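Sulfate transporter 4.1, chloroplastic (Arabidopsis thaliana, PDB 7LHV) carries sulfate across the membrane together with protons, as an SLC26/SulP-family symporter that may help regulate sulfate assimilation. Local coordinates at residues V137-I149 with Y361-A375. Residues are numbered along the deposited sequence; the frame is centred on the assembly and turned at random.
Sequences VYAIFGSSRQLAI and YELDSNSELFGLGVA
Tyr-361 lies flat against Arg-145, and its chain is the one to follow. CB sits over the guanidinium, 3.8 Å from Arg-145 NH1, and CG is 4.0 Å from the same nitrogen. From there the ring runs back under the extended arginine, the two side chains sliding past each other with planes 7° apart: an off-centre cation-pi stack, with CD2 near Arg-145 NE and Arg-145 CD over the ring centre, 4.1 Å from the centroid. CE2 nears Ser-143 O. At the tip, the Tyr-361 hydroxyl takes an almost straight bond from the backbone, Arg-145 N to Tyr-361 OH 3.1 Å, and a weak one from Ser-144 OG. Cut back to an alanine, this position is likely to leave Arg-145 N without its acceptor and the guanidinium without the ring it lies on.

With chi1 at -176°, Tyr-138 swings its ring in as a knob among Glu-368, Gly-371, Leu-372 and Ala-375. Ile-149 CG1 covers one ring face and Gly-142 CA the other. Helix segments 137-141 and 365-375 run roughly antiparallel, their backbones meeting at Gly-371; beyond, Val-374 CG1 packs over the Phe-141 ring.

Within the sulfate permease family region, then, a mostly apolar helix interface carries one buried polar tie: Tyr-138 OH donates to the syn lone pair of Glu-368 OE2 at 2.6 Å, while Ser-144 N weakly engages OE1, linking the following loop to the same carboxylate.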
ATOM      1  N   VAL A 137       4.921   1.357  35.349  1.00 54.60           N
ATOM      2  CA  VAL A 137       5.951   1.130  34.348  1.00 54.60           C
ATOM      3  C   VAL A 137       6.028   2.312  33.395  1.00 54.60           C
ATOM      4  O   VAL A 137       7.118   2.812  33.093  1.00 54.60           O
ATOM      5  CB  VAL A 137       5.700  -0.191  33.605  1.00 54.60           C
ATOM      6  CG1 VAL A 137       6.735  -0.378  32.522  1.00 54.60           C
ATOM      7  CG2 VAL A 137       5.753  -1.346  34.579  1.00 54.60           C
ATOM      8  N   TYR A 138       4.875   2.810  32.939  1.00 55.06           N
ATOM      9  CA  TYR A 138       4.897   3.874  31.944  1.00 55.06           C
ATOM     10  C   TYR A 138       5.558   5.125  32.499  1.00 55.06           C
ATOM     11  O   TYR A 138       6.384   5.752  31.825  1.00 55.06           O
ATOM     12  CB  TYR A 138       3.487   4.187  31.463  1.00 55.06           C
ATOM     13  CG  TYR A 138       3.463   5.215  30.362  1.00 55.06           C
ATOM     14  CD1 TYR A 138       3.746   4.859  29.055  1.00 55.06           C
ATOM     15  CD2 TYR A 138       3.172   6.544  30.629  1.00 55.06           C
ATOM     16  CE1 TYR A 138       3.729   5.789  28.045  1.00 55.06           C
ATOM     17  CE2 TYR A 138       3.156   7.483  29.624  1.00 55.06           C
ATOM     18  CZ  TYR A 138       3.435   7.099  28.334  1.00 55.06           C
ATOM     19  OH  TYR A 138       3.421   8.030  27.323  1.00 55.06           O
ATOM     20  N   ALA A 139       5.241   5.480  33.745  1.00 57.21           N
ATOM     21  CA  ALA A 139       5.842   6.656  34.361  1.00 57.21           C
ATOM     22  C   ALA A 139       7.357   6.556  34.422  1.00 57.21           C
ATOM     23  O   ALA A 139       8.029   7.583  34.541  1.00 57.21           O
ATOM     24  CB  ALA A 139       5.275   6.861  35.764  1.00 57.21           C
ATOM     25  N   ILE A 140       7.906   5.346  34.347  1.00 61.55           N
ATOM     26  CA  ILE A 140       9.353   5.191  34.293  1.00 61.55           C
ATOM     27  C   ILE A 140       9.862   5.148  32.855  1.00 61.55           C
ATOM     28  O   ILE A 140      10.961   5.636  32.575  1.00 61.55           O
ATOM     29  CB  ILE A 140       9.781   3.932  35.068  1.00 61.55           C
ATOM     30  CG1 ILE A 140       9.282   4.003  36.510  1.00 61.55           C
ATOM     31  CG2 ILE A 140      11.289   3.780  35.052  1.00 61.55           C
ATOM     32  CD1 ILE A 140       9.504   2.729  37.290  1.00 61.55           C
ATOM     33  N   PHE A 141       9.081   4.596  31.926  1.00 58.30           N
ATOM     34  CA  PHE A 141       9.556   4.360  30.569  1.00 58.30           C
ATOM     35  C   PHE A 141       8.800   5.161  29.518  1.00 58.30           C
ATOM     36  O   PHE A 141       9.020   4.950  28.321  1.00 58.30           O
ATOM     37  CB  PHE A 141       9.480   2.867  30.234  1.00 58.30           C
ATOM     38  CG  PHE A 141      10.422   2.022  31.038  1.00 58.30           C
ATOM     39  CD1 PHE A 141      11.778   2.034  30.777  1.00 58.30           C
ATOM     40  CD2 PHE A 141       9.950   1.214  32.058  1.00 58.30           C
ATOM     41  CE1 PHE A 141      12.648   1.259  31.515  1.00 58.30           C
ATOM     42  CE2 PHE A 141      10.813   0.436  32.799  1.00 58.30           C
ATOM     43  CZ  PHE A 141      12.164   0.459  32.528  1.00 58.30           C
ATOM     44  N   GLY A 142       7.923   6.069  29.922  1.00 57.22           N
ATOM     45  CA  GLY A 142       7.137   6.849  28.988  1.00 57.22           C
ATOM     46  C   GLY A 142       7.726   8.225  28.748  1.00 57.22           C
ATOM     47  O   GLY A 142       8.241   8.866  29.660  1.00 57.22           O
ATOM     48  N   SER A 143       7.637   8.675  27.499  1.00 62.09           N
ATOM     49  CA  SER A 143       8.150   9.986  27.125  1.00 62.09           C
ATOM     50  C   SER A 143       7.164  11.108  27.406  1.00 62.09           C
ATOM     51  O   SER A 143       7.585  12.224  27.731  1.00 62.09           O
ATOM     52  CB  SER A 143       8.527   9.998  25.643  1.00 62.09           C
ATOM     53  OG  SER A 143       9.611   9.124  25.390  1.00 62.09           O
ATOM     54  N   SER A 144       5.867  10.844  27.284  1.00 62.31           N
ATOM     55  CA  SER A 144       4.869  11.878  27.519  1.00 62.31           C
ATOM     56  C   SER A 144       4.731  12.161  29.009  1.00 62.31           C
ATOM     57  O   SER A 144       4.857  11.264  29.844  1.00 62.31           O
ATOM     58  CB  SER A 144       3.523  11.457  26.938  1.00 62.31           C
ATOM     59  OG  SER A 144       2.603  12.533  26.967  1.00 62.31           O
ATOM     60  N   ARG A 145       4.476  13.425  29.340  1.00 66.38           N
ATOM     61  CA  ARG A 145       4.321  13.843  30.725  1.00 66.38           C
ATOM     62  C   ARG A 145       2.872  14.079  31.126  1.00 66.38           C
ATOM     63  O   ARG A 145       2.601  14.264  32.316  1.00 66.38           O
ATOM     64  CB  ARG A 145       5.136  15.115  30.986  1.00 66.38           C
ATOM     65  CG  ARG A 145       6.620  14.953  30.722  1.00 66.38           C
ATOM     66  CD  ARG A 145       7.354  16.273  30.855  1.00 66.38           C
ATOM     67  NE  ARG A 145       8.729  16.176  30.383  1.00 66.38           N
ATOM     68  CZ  ARG A 145       9.546  17.211  30.243  1.00 66.38           C
ATOM     69  NH1 ARG A 145       9.158  18.442  30.535  1.00 66.38           N
ATOM     70  NH2 ARG A 145      10.782  17.006  29.797  1.00 66.38           N
ATOM     71  N   GLN A 146       1.939  14.079  30.174  1.00 63.42           N
ATOM     72  CA  GLN A 146       0.527  14.234  30.480  1.00 63.42           C
ATOM     73  C   GLN A 146      -0.331  13.059  30.040  1.00 63.42           C
ATOM     74  O   GLN A 146      -1.517  13.026  30.385  1.00 63.42           O
ATOM     75  CB  GLN A 146      -0.039  15.514  29.839  1.00 63.42           C
ATOM     76  CG  GLN A 146       0.395  16.824  30.484  1.00 63.42           C
ATOM     77  CD  GLN A 146       1.855  17.140  30.265  1.00 63.42           C
ATOM     78  OE1 GLN A 146       2.625  17.265  31.215  1.00 63.42           O
ATOM     79  NE2 GLN A 146       2.246  17.276  29.004  1.00 63.42           N
ATOM     80  N   LEU A 147       0.217  12.108  29.292  1.00 55.48           N
ATOM     81  CA  LEU A 147      -0.578  10.988  28.810  1.00 55.48           C
ATOM     82  C   LEU A 147      -0.973  10.072  29.960  1.00 55.48           C
ATOM     83  O   LEU A 147      -0.167   9.771  30.842  1.00 55.48           O
ATOM     84  CB  LEU A 147       0.195  10.200  27.756  1.00 55.48           C
ATOM     85  CG  LEU A 147      -0.603   9.132  27.012  1.00 55.48           C
ATOM     86  CD1 LEU A 147      -1.500   9.769  25.982  1.00 55.48           C
ATOM     87  CD2 LEU A 147       0.321   8.131  26.358  1.00 55.48           C
ATOM     88  N   ALA A 148      -2.225   9.625  29.942  1.00 55.07           N
ATOM     89  CA  ALA A 148      -2.758   8.715  30.946  1.00 55.07           C
ATOM     90  C   ALA A 148      -2.928   7.335  30.331  1.00 55.07           C
ATOM     91  O   ALA A 148      -3.570   7.191  29.286  1.00 55.07           O
ATOM     92  CB  ALA A 148      -4.089   9.224  31.496  1.00 55.07           C
ATOM     93  N   ILE A 149      -2.367   6.323  30.989  1.00 53.77           N
ATOM     94  CA  ILE A 149      -2.288   4.966  30.463  1.00 53.77           C
ATOM     95  C   ILE A 149      -3.268   4.088  31.223  1.00 53.77           C
ATOM     96  O   ILE A 149      -3.317   4.124  32.458  1.00 53.77           O
ATOM     97  CB  ILE A 149      -0.855   4.417  30.563  1.00 53.77           C
ATOM     98  CG1 ILE A 149       0.009   5.057  29.486  1.00 53.77           C
ATOM     99  CG2 ILE A 149      -0.838   2.912  30.416  1.00 53.77           C
ATOM    100  CD1 ILE A 149      -0.541   4.863  28.104  1.00 53.77           C
ATOM    101  N   TYR A 361       7.695  20.725  25.278  1.00 65.86           N
ATOM    102  CA  TYR A 361       8.783  19.784  25.504  1.00 65.86           C
ATOM    103  C   TYR A 361       8.877  18.838  24.316  1.00 65.86           C
ATOM    104  O   TYR A 361       7.925  18.672  23.550  1.00 65.86           O
ATOM    105  CB  TYR A 361       8.617  19.015  26.825  1.00 65.86           C
ATOM    106  CG  TYR A 361       7.415  18.100  26.903  1.00 65.86           C
ATOM    107  CD1 TYR A 361       6.189  18.570  27.345  1.00 65.86           C
ATOM    108  CD2 TYR A 361       7.515  16.760  26.561  1.00 65.86           C
ATOM    109  CE1 TYR A 361       5.094  17.738  27.426  1.00 65.86           C
ATOM    110  CE2 TYR A 361       6.424  15.920  26.637  1.00 65.86           C
ATOM    111  CZ  TYR A 361       5.216  16.416  27.071  1.00 65.86           C
ATOM    112  OH  TYR A 361       4.125  15.585  27.150  1.00 65.86           O
ATOM    113  N   GLU A 362      10.051  18.230  24.165  1.00 70.30           N
ATOM    114  CA  GLU A 362      10.324  17.367  23.025  1.00 70.30           C
ATOM    115  C   GLU A 362       9.739  15.980  23.234  1.00 70.30           C
ATOM    116  O   GLU A 362       9.674  15.476  24.358  1.00 70.30           O
ATOM    117  CB  GLU A 362      11.831  17.253  22.791  1.00 70.30           C
ATOM    118  CG  GLU A 362      12.519  18.559  22.458  1.00 70.30           C
ATOM    119  CD  GLU A 362      13.615  18.384  21.428  1.00 70.30           C
ATOM    120  OE1 GLU A 362      14.583  19.169  21.451  1.00 70.30           O
ATOM    121  OE2 GLU A 362      13.506  17.462  20.593  1.00 70.30           O
ATOM    122  N   LEU A 363       9.324  15.356  22.134  1.00 63.21           N
ATOM    123  CA  LEU A 363       8.823  13.991  22.165  1.00 63.21           C
ATOM    124  C   LEU A 363       9.021  13.373  20.791  1.00 63.21           C
ATOM    125  O   LEU A 363       8.846  14.044  19.770  1.00 63.21           O
ATOM    126  CB  LEU A 363       7.345  13.948  22.570  1.00 63.21           C
ATOM    127  CG  LEU A 363       6.707  12.591  22.870  1.00 63.21           C
ATOM    128  CD1 LEU A 363       5.649  12.761  23.933  1.00 63.21           C
ATOM    129  CD2 LEU A 363       6.090  11.986  21.623  1.00 63.21           C
ATOM    130  N   ASP A 364       9.381  12.094  20.773  1.00 62.19           N
ATOM    131  CA  ASP A 364       9.560  11.343  19.541  1.00 62.19           C
ATOM    132  C   ASP A 364       8.611  10.153  19.513  1.00 62.19           C
ATOM    133  O   ASP A 364       8.267   9.590  20.556  1.00 62.19           O
ATOM    134  CB  ASP A 364      11.013  10.884  19.381  1.00 62.19           C
ATOM    135  CG  ASP A 364      11.503  10.073  20.557  1.00 62.19           C
ATOM    136  OD1 ASP A 364      10.751   9.936  21.541  1.00 62.19           O
ATOM    137  OD2 ASP A 364      12.642   9.568  20.495  1.00 62.19           O
ATOM    138  N   SER A 365       8.182   9.781  18.308  1.00 57.78           N
ATOM    139  CA  SER A 365       7.172   8.746  18.147  1.00 57.78           C
ATOM    140  C   SER A 365       7.721   7.340  18.332  1.00 57.78           C
ATOM    141  O   SER A 365       6.934   6.390  18.360  1.00 57.78           O
ATOM    142  CB  SER A 365       6.526   8.868  16.770  1.00 57.78           C
ATOM    143  OG  SER A 365       6.159  10.209  16.504  1.00 57.78           O
ATOM    144  N   ASN A 366       9.037   7.178  18.445  1.00 57.78           N
ATOM    145  CA  ASN A 366       9.621   5.852  18.598  1.00 57.78           C
ATOM    146  C   ASN A 366       9.854   5.489  20.059  1.00 57.78           C
ATOM    147  O   ASN A 366       9.531   4.370  20.479  1.00 57.78           O
ATOM    148  CB  ASN A 366      10.931   5.773  17.814  1.00 57.78           C
ATOM    149  CG  ASN A 366      10.753   6.142  16.356  1.00 57.78           C
ATOM    150  OD1 ASN A 366       9.807   5.702  15.706  1.00 57.78           O
ATOM    151  ND2 ASN A 366      11.659   6.960  15.839  1.00 57.78           N
ATOM    152  N   SER A 367      10.404   6.414  20.847  1.00 58.51           N
ATOM    153  CA  SER A 367      10.578   6.147  22.271  1.00 58.51           C
ATOM    154  C   SER A 367       9.232   6.007  22.967  1.00 58.51           C
ATOM    155  O   SER A 367       9.098   5.242  23.928  1.00 58.51           O
ATOM    156  CB  SER A 367      11.405   7.252  22.921  1.00 58.51           C
ATOM    157  OG  SER A 367      12.694   7.334  22.339  1.00 58.51           O
ATOM    158  N   GLU A 368       8.220   6.738  22.496  1.00 54.81           N
ATOM    159  CA  GLU A 368       6.887   6.593  23.069  1.00 54.81           C
ATOM    160  C   GLU A 368       6.318   5.204  22.808  1.00 54.81           C
ATOM    161  O   GLU A 368       5.734   4.585  23.707  1.00 54.81           O
ATOM    162  CB  GLU A 368       5.957   7.671  22.517  1.00 54.81           C
ATOM    163  CG  GLU A 368       4.507   7.474  22.897  1.00 54.81           C
ATOM    164  CD  GLU A 368       4.234   7.812  24.348  1.00 54.81           C
ATOM    165  OE1 GLU A 368       5.099   8.442  24.991  1.00 54.81           O
ATOM    166  OE2 GLU A 368       3.152   7.445  24.849  1.00 54.81           O
ATOM    167  N   LEU A 369       6.478   4.692  21.586  1.00 51.85           N
ATOM    168  CA  LEU A 369       6.033   3.330  21.299  1.00 51.85           C
ATOM    169  C   LEU A 369       6.814   2.310  22.112  1.00 51.85           C
ATOM    170  O   LEU A 369       6.250   1.315  22.576  1.00 51.85           O
ATOM    171  CB  LEU A 369       6.156   3.025  19.809  1.00 51.85           C
ATOM    172  CG  LEU A 369       4.977   3.433  18.934  1.00 51.85           C
ATOM    173  CD1 LEU A 369       5.326   3.260  17.470  1.00 51.85           C
ATOM    174  CD2 LEU A 369       3.767   2.595  19.299  1.00 51.85           C
ATOM    175  N   PHE A 370       8.118   2.529  22.284  1.00 52.78           N
ATOM    176  CA  PHE A 370       8.900   1.609  23.100  1.00 52.78           C
ATOM    177  C   PHE A 370       8.410   1.612  24.546  1.00 52.78           C
ATOM    178  O   PHE A 370       8.317   0.555  25.182  1.00 52.78           O
ATOM    179  CB  PHE A 370      10.384   1.963  23.024  1.00 52.78           C
ATOM    180  CG  PHE A 370      11.267   1.018  23.784  1.00 52.78           C
ATOM    181  CD1 PHE A 370      11.635  -0.194  23.230  1.00 52.78           C
ATOM    182  CD2 PHE A 370      11.732   1.341  25.047  1.00 52.78           C
ATOM    183  CE1 PHE A 370      12.444  -1.070  23.920  1.00 52.78           C
ATOM    184  CE2 PHE A 370      12.544   0.467  25.742  1.00 52.78           C
ATOM    185  CZ  PHE A 370      12.900  -0.739  25.177  1.00 52.78           C
ATOM    186  N   GLY A 371       8.088   2.792  25.079  1.00 51.72           N
ATOM    187  CA  GLY A 371       7.561   2.865  26.431  1.00 51.72           C
ATOM    188  C   GLY A 371       6.215   2.182  26.575  1.00 51.72           C
ATOM    189  O   GLY A 371       5.969   1.476  27.557  1.00 51.72           O
ATOM    190  N   LEU A 372       5.327   2.379  25.597  1.00 50.53           N
ATOM    191  CA  LEU A 372       4.046   1.676  25.616  1.00 50.53           C
ATOM    192  C   LEU A 372       4.246   0.168  25.568  1.00 50.53           C
ATOM    193  O   LEU A 372       3.563  -0.577  26.279  1.00 50.53           O
ATOM    194  CB  LEU A 372       3.168   2.123  24.450  1.00 50.53           C
ATOM    195  CG  LEU A 372       2.631   3.547  24.447  1.00 50.53           C
ATOM    196  CD1 LEU A 372       1.907   3.825  23.146  1.00 50.53           C
ATOM    197  CD2 LEU A 372       1.704   3.736  25.619  1.00 50.53           C
ATOM    198  N   GLY A 373       5.169  -0.299  24.728  1.00 50.06           N
ATOM    199  CA  GLY A 373       5.424  -1.726  24.650  1.00 50.06           C
ATOM    200  C   GLY A 373       5.964  -2.300  25.944  1.00 50.06           C
ATOM    201  O   GLY A 373       5.550  -3.378  26.375  1.00 50.06           O
ATOM    202  N   VAL A 374       6.899  -1.592  26.580  1.00 49.19           N
ATOM    203  CA  VAL A 374       7.439  -2.064  27.852  1.00 49.19           C
ATOM    204  C   VAL A 374       6.345  -2.105  28.912  1.00 49.19           C
ATOM    205  O   VAL A 374       6.244  -3.064  29.691  1.00 49.19           O
ATOM    206  CB  VAL A 374       8.623  -1.185  28.288  1.00 49.19           C
ATOM    207  CG1 VAL A 374       9.015  -1.494  29.717  1.00 49.19           C
ATOM    208  CG2 VAL A 374       9.798  -1.400  27.361  1.00 49.19           C
ATOM    209  N   ALA A 375       5.505  -1.066  28.954  1.00 48.56           N
ATOM    210  CA  ALA A 375       4.403  -1.047  29.909  1.00 48.56           C
ATOM    211  C   ALA A 375       3.457  -2.215  29.680  1.00 48.56           C
ATOM    212  O   ALA A 375       3.029  -2.872  30.634  1.00 48.56           O
ATOM    213  CB  ALA A 375       3.651   0.279  29.814  1.00 48.56           C
TER